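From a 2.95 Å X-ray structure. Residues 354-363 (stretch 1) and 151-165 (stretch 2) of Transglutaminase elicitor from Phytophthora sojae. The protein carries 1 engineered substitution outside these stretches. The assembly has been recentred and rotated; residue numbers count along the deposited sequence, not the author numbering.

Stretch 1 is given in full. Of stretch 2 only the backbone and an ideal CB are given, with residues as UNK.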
# COMPACT_ATOMS: atom_id res chain seq x y z
N ASP A 354 -0.19 -15.86 17.98
CA ASP A 354 -1.48 -15.53 18.60
C ASP A 354 -2.44 -14.89 17.60
O ASP A 354 -3.62 -15.24 17.57
CB ASP A 354 -1.28 -14.59 19.80
CG ASP A 354 -0.70 -15.30 21.01
OD1 ASP A 354 -0.92 -16.53 21.16
OD2 ASP A 354 -0.03 -14.63 21.84
N VAL A 355 -1.92 -13.98 16.78
CA VAL A 355 -2.72 -13.25 15.79
C VAL A 355 -3.17 -14.16 14.65
O VAL A 355 -4.33 -14.09 14.23
CB VAL A 355 -1.97 -12.00 15.26
CG1 VAL A 355 -2.81 -11.25 14.23
CG2 VAL A 355 -1.61 -11.07 16.40
N SER A 356 -2.28 -15.02 14.16
CA SER A 356 -2.61 -16.00 13.13
C SER A 356 -3.77 -16.89 13.56
O SER A 356 -4.68 -17.17 12.78
CB SER A 356 -1.40 -16.87 12.78
OG SER A 356 -0.31 -16.08 12.34
N MET A 357 -3.71 -17.33 14.82
CA MET A 357 -4.73 -18.19 15.41
C MET A 357 -6.12 -17.55 15.33
O MET A 357 -7.09 -18.20 14.96
CB MET A 357 -4.35 -18.53 16.86
CG MET A 357 -5.34 -19.40 17.63
SD MET A 357 -6.61 -18.46 18.51
CE MET A 357 -5.62 -17.54 19.68
N LEU A 358 -6.18 -16.26 15.67
CA LEU A 358 -7.43 -15.50 15.64
C LEU A 358 -7.90 -15.22 14.21
O LEU A 358 -9.09 -15.27 13.92
CB LEU A 358 -7.30 -14.20 16.43
CG LEU A 358 -7.15 -14.29 17.96
CD1 LEU A 358 -6.82 -12.92 18.53
CD2 LEU A 358 -8.39 -14.87 18.63
N LEU A 359 -6.94 -14.92 13.33
CA LEU A 359 -7.22 -14.69 11.91
C LEU A 359 -7.84 -15.90 11.22
O LEU A 359 -8.75 -15.75 10.40
CB LEU A 359 -5.94 -14.28 11.17
CG LEU A 359 -5.42 -12.85 11.34
CD1 LEU A 359 -3.96 -12.78 10.94
CD2 LEU A 359 -6.24 -11.85 10.54
N LYS A 360 -7.35 -17.09 11.55
CA LYS A 360 -7.86 -18.33 10.97
C LYS A 360 -9.31 -18.59 11.37
O LYS A 360 -10.11 -19.05 10.56
CB LYS A 360 -6.98 -19.53 11.36
CG LYS A 360 -7.27 -20.78 10.55
CD LYS A 360 -6.85 -22.05 11.28
CE LYS A 360 -7.32 -23.29 10.52
NZ LYS A 360 -6.91 -24.55 11.20
N LYS A 361 -9.63 -18.29 12.63
CA LYS A 361 -10.98 -18.46 13.14
C LYS A 361 -11.94 -17.42 12.57
O LYS A 361 -13.11 -17.70 12.34
CB LYS A 361 -10.99 -18.40 14.67
CG LYS A 361 -10.37 -19.61 15.34
CD LYS A 361 -10.40 -19.47 16.85
CE LYS A 361 -9.84 -20.70 17.52
NZ LYS A 361 -9.74 -20.51 18.99
N SER A 362 -11.42 -16.21 12.34
CA SER A 362 -12.22 -15.12 11.80
C SER A 362 -12.63 -15.36 10.34
O SER A 362 -13.77 -15.07 9.96
CB SER A 362 -11.47 -13.80 11.91
OG SER A 362 -12.34 -12.70 11.75
N ALA A 363 -11.70 -15.89 9.56
CA ALA A 363 -11.93 -16.15 8.14
C ALA A 363 -12.84 -17.36 7.91
O ALA A 363 -13.61 -17.38 6.95
CB ALA A 363 -10.60 -16.34 7.42
N UNK A 151 -14.16 -10.45 22.96
CA UNK A 151 -14.57 -10.51 21.56
C UNK A 151 -13.67 -9.63 20.70
O UNK A 151 -13.54 -8.42 20.95
CB UNK A 151 -16.03 -10.08 21.41
N UNK A 152 -13.04 -10.24 19.70
CA UNK A 152 -12.25 -9.53 18.72
C UNK A 152 -13.06 -9.31 17.46
O UNK A 152 -13.53 -10.26 16.83
CB UNK A 152 -10.96 -10.29 18.41
N UNK A 153 -13.25 -8.04 17.09
CA UNK A 153 -13.93 -7.70 15.86
C UNK A 153 -12.97 -7.88 14.68
O UNK A 153 -11.75 -7.78 14.86
CB UNK A 153 -14.47 -6.27 15.92
N UNK A 154 -13.50 -8.17 13.47
CA UNK A 154 -12.64 -8.27 12.29
C UNK A 154 -11.71 -7.07 12.17
O UNK A 154 -10.55 -7.22 11.79
CB UNK A 154 -13.49 -8.40 11.02
N UNK A 155 -12.23 -5.90 12.52
CA UNK A 155 -11.45 -4.67 12.51
C UNK A 155 -10.32 -4.67 13.54
O UNK A 155 -9.22 -4.20 13.25
CB UNK A 155 -12.37 -3.48 12.76
N UNK A 156 -10.59 -5.19 14.74
CA UNK A 156 -9.57 -5.33 15.78
C UNK A 156 -8.41 -6.19 15.28
O UNK A 156 -7.24 -5.88 15.51
CB UNK A 156 -10.17 -5.94 17.05
N UNK A 157 -8.75 -7.28 14.58
CA UNK A 157 -7.76 -8.20 14.03
C UNK A 157 -6.96 -7.55 12.90
O UNK A 157 -5.76 -7.83 12.76
CB UNK A 157 -8.45 -9.47 13.52
N UNK A 158 -7.60 -6.70 12.12
CA UNK A 158 -6.91 -5.90 11.10
C UNK A 158 -5.85 -5.00 11.74
O UNK A 158 -4.77 -4.82 11.18
CB UNK A 158 -7.91 -5.05 10.31
N UNK A 159 -6.16 -4.46 12.91
CA UNK A 159 -5.23 -3.64 13.68
C UNK A 159 -4.04 -4.45 14.17
O UNK A 159 -2.89 -4.05 14.00
CB UNK A 159 -5.95 -3.00 14.87
N UNK A 160 -4.33 -5.60 14.77
CA UNK A 160 -3.29 -6.46 15.33
C UNK A 160 -2.32 -6.96 14.27
O UNK A 160 -1.11 -6.82 14.42
CB UNK A 160 -3.93 -7.65 16.05
N UNK A 161 -2.86 -7.52 13.18
CA UNK A 161 -2.03 -8.06 12.10
C UNK A 161 -1.23 -6.96 11.37
O UNK A 161 -0.11 -7.19 10.93
CB UNK A 161 -2.91 -8.81 11.10
N UNK A 162 -1.80 -5.76 11.28
CA UNK A 162 -1.11 -4.64 10.65
C UNK A 162 0.15 -4.26 11.43
O UNK A 162 1.21 -4.08 10.83
CB UNK A 162 -2.05 -3.44 10.54
N UNK A 163 0.03 -4.16 12.75
CA UNK A 163 1.15 -3.80 13.61
C UNK A 163 2.20 -4.92 13.67
O UNK A 163 3.40 -4.64 13.82
CB UNK A 163 0.64 -3.48 15.02
N UNK A 164 1.75 -6.17 13.55
CA UNK A 164 2.65 -7.31 13.45
C UNK A 164 3.58 -7.10 12.26
O UNK A 164 4.80 -7.16 12.41
CB UNK A 164 1.87 -8.62 13.31
N UNK A 165 3.00 -6.82 11.10
CA UNK A 165 3.76 -6.61 9.87
C UNK A 165 4.74 -5.45 9.97
O UNK A 165 5.77 -5.45 9.30
CB UNK A 165 2.80 -6.37 8.70

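The two helices run roughly antiparallel, their axes 10.0 Å apart at closest approach, and stretch 1 offers an apolar ridge of Val355, Leu358 and Leu359, ending at Ser362.

Position 151 is extended and has nothing of stretch 1 near its CB, so almost any residue would serve; it is Thr151. Position 152, also extended, points toward stretch 1, but its ideal CB is still 4.9 Å from Leu358 CD1. A long apolar or aromatic side chain could use that methyl. Phe152 does: Leu358 CD1 lies 3.9 Å from the centroid of its ring, over one face and 9° off the normal, a CH-pi contact.

Position 153 points away and directly precedes the helix, where a polar residue is common and the backbone N can be capped by a side chain from position 156. It is Gln153. Position 154 begins the helix with phi -49°, which proline tolerates, and the first turn requires no amide donor; small residues would fit too. Pro154 sets its CG 4.5 Å from Ser362 OG.

Positions 155 and 156 are out of reach; they are Met155 and Asp156. Asp156 OD2 accepts a hydrogen bond from Gln153 N at 3.0 Å.

Position 157 points toward stretch 1, with its ideal CB 4.4 Å from Leu359 CD2 and 5.4 Å from Ser362 OG. An aliphatic chain of medium length, such as leucine, isoleucine or methionine, could fill the space between Leu358 and Ser362. Leu157 spreads its methyls across both: CD2 is 3.7 Å from Leu358 CB, and CD1 is 3.5 Å from Ser362 CB.

Position 158 points away, so a polar chain is possible; it is Lys158. Position 159 is out of reach and is Ala159.

At position 160 the ideal CB already lies 4.1 Å from Val355 CG2, so even alanine would touch; larger aliphatics are also plausible. It is Leu160.

Position 161 is tightly approached, its ideal CB 4.0 Å from Val355 CG1 and 4.1 Å from Leu359 CD1. A compact apolar residue, alanine or valine, suits such close backbones. Val161, chi1 p, brings CG2 to 3.7 Å from Leu359 CD1.

Positions 162 and 163 are out of reach: Ser162, whose OG bonds to Lys158 O at 2.7 Å, and Leu163.

Position 164 again points toward stretch 1, but from farther off, its ideal CB 5.3 Å from Val355 CG2, inviting valine, isoleucine or leucine. Val164 closes the gap with CG2, 3.9 Å from Val355 CG2. Position 165, out of reach, is Tyr165.

Stretch 2 (151-165) TFQPMDLKALVSLVY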
# COMPACT_ATOMS: atom_id res chain seq x y z
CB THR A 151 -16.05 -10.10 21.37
OG1 THR A 151 -16.89 -10.94 22.17
CG2 THR A 151 -16.49 -10.22 19.91
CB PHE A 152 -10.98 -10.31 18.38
CG PHE A 152 -9.96 -10.34 19.48
CD1 PHE A 152 -9.00 -9.33 19.58
CD2 PHE A 152 -9.95 -11.37 20.41
CE1 PHE A 152 -8.05 -9.36 20.59
CE2 PHE A 152 -9.01 -11.40 21.43
CZ PHE A 152 -8.06 -10.39 21.52
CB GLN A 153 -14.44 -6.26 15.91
CG GLN A 153 -15.49 -5.99 17.00
CD GLN A 153 -16.77 -6.80 16.82
OE1 GLN A 153 -17.32 -7.34 17.78
NE2 GLN A 153 -17.25 -6.89 15.59
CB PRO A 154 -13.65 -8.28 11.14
CG PRO A 154 -14.82 -8.98 11.72
CD PRO A 154 -14.89 -8.56 13.16
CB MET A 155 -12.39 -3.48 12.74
CG MET A 155 -11.74 -2.15 12.52
SD MET A 155 -11.11 -2.00 10.85
CE MET A 155 -10.38 -0.39 11.00
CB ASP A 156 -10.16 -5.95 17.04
CG ASP A 156 -11.09 -5.01 17.80
OD1 ASP A 156 -10.76 -3.81 17.96
OD2 ASP A 156 -12.15 -5.48 18.26
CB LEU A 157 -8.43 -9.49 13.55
CG LEU A 157 -9.18 -10.31 14.60
CD1 LEU A 157 -9.76 -11.56 13.99
CD2 LEU A 157 -8.28 -10.67 15.78
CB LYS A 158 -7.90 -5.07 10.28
CG LYS A 158 -8.75 -5.90 9.33
CD LYS A 158 -9.70 -5.05 8.50
CE LYS A 158 -10.49 -5.92 7.53
NZ LYS A 158 -11.30 -5.13 6.58
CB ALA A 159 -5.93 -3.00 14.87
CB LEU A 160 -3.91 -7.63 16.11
CG LEU A 160 -4.72 -7.30 17.37
CD1 LEU A 160 -5.28 -8.57 17.98
CD2 LEU A 160 -3.90 -6.52 18.40
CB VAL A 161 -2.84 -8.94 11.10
CG1 VAL A 161 -3.75 -8.10 10.22
CG2 VAL A 161 -1.91 -9.79 10.25
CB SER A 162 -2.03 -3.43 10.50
OG SER A 162 -3.03 -3.68 9.52
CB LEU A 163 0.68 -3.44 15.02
CG LEU A 163 1.65 -2.64 15.88
CD1 LEU A 163 1.77 -1.20 15.39
CD2 LEU A 163 1.25 -2.67 17.33
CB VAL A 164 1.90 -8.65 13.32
CG1 VAL A 164 2.83 -9.77 12.86
CG2 VAL A 164 1.24 -9.03 14.63
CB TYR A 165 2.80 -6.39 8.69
CG TYR A 165 2.38 -7.67 8.00
CD1 TYR A 165 2.76 -7.91 6.68
CD2 TYR A 165 1.61 -8.62 8.66
CE1 TYR A 165 2.37 -9.08 6.03
CE2 TYR A 165 1.22 -9.79 8.02
CZ TYR A 165 1.60 -10.01 6.71
OH TYR A 165 1.22 -11.16 6.07
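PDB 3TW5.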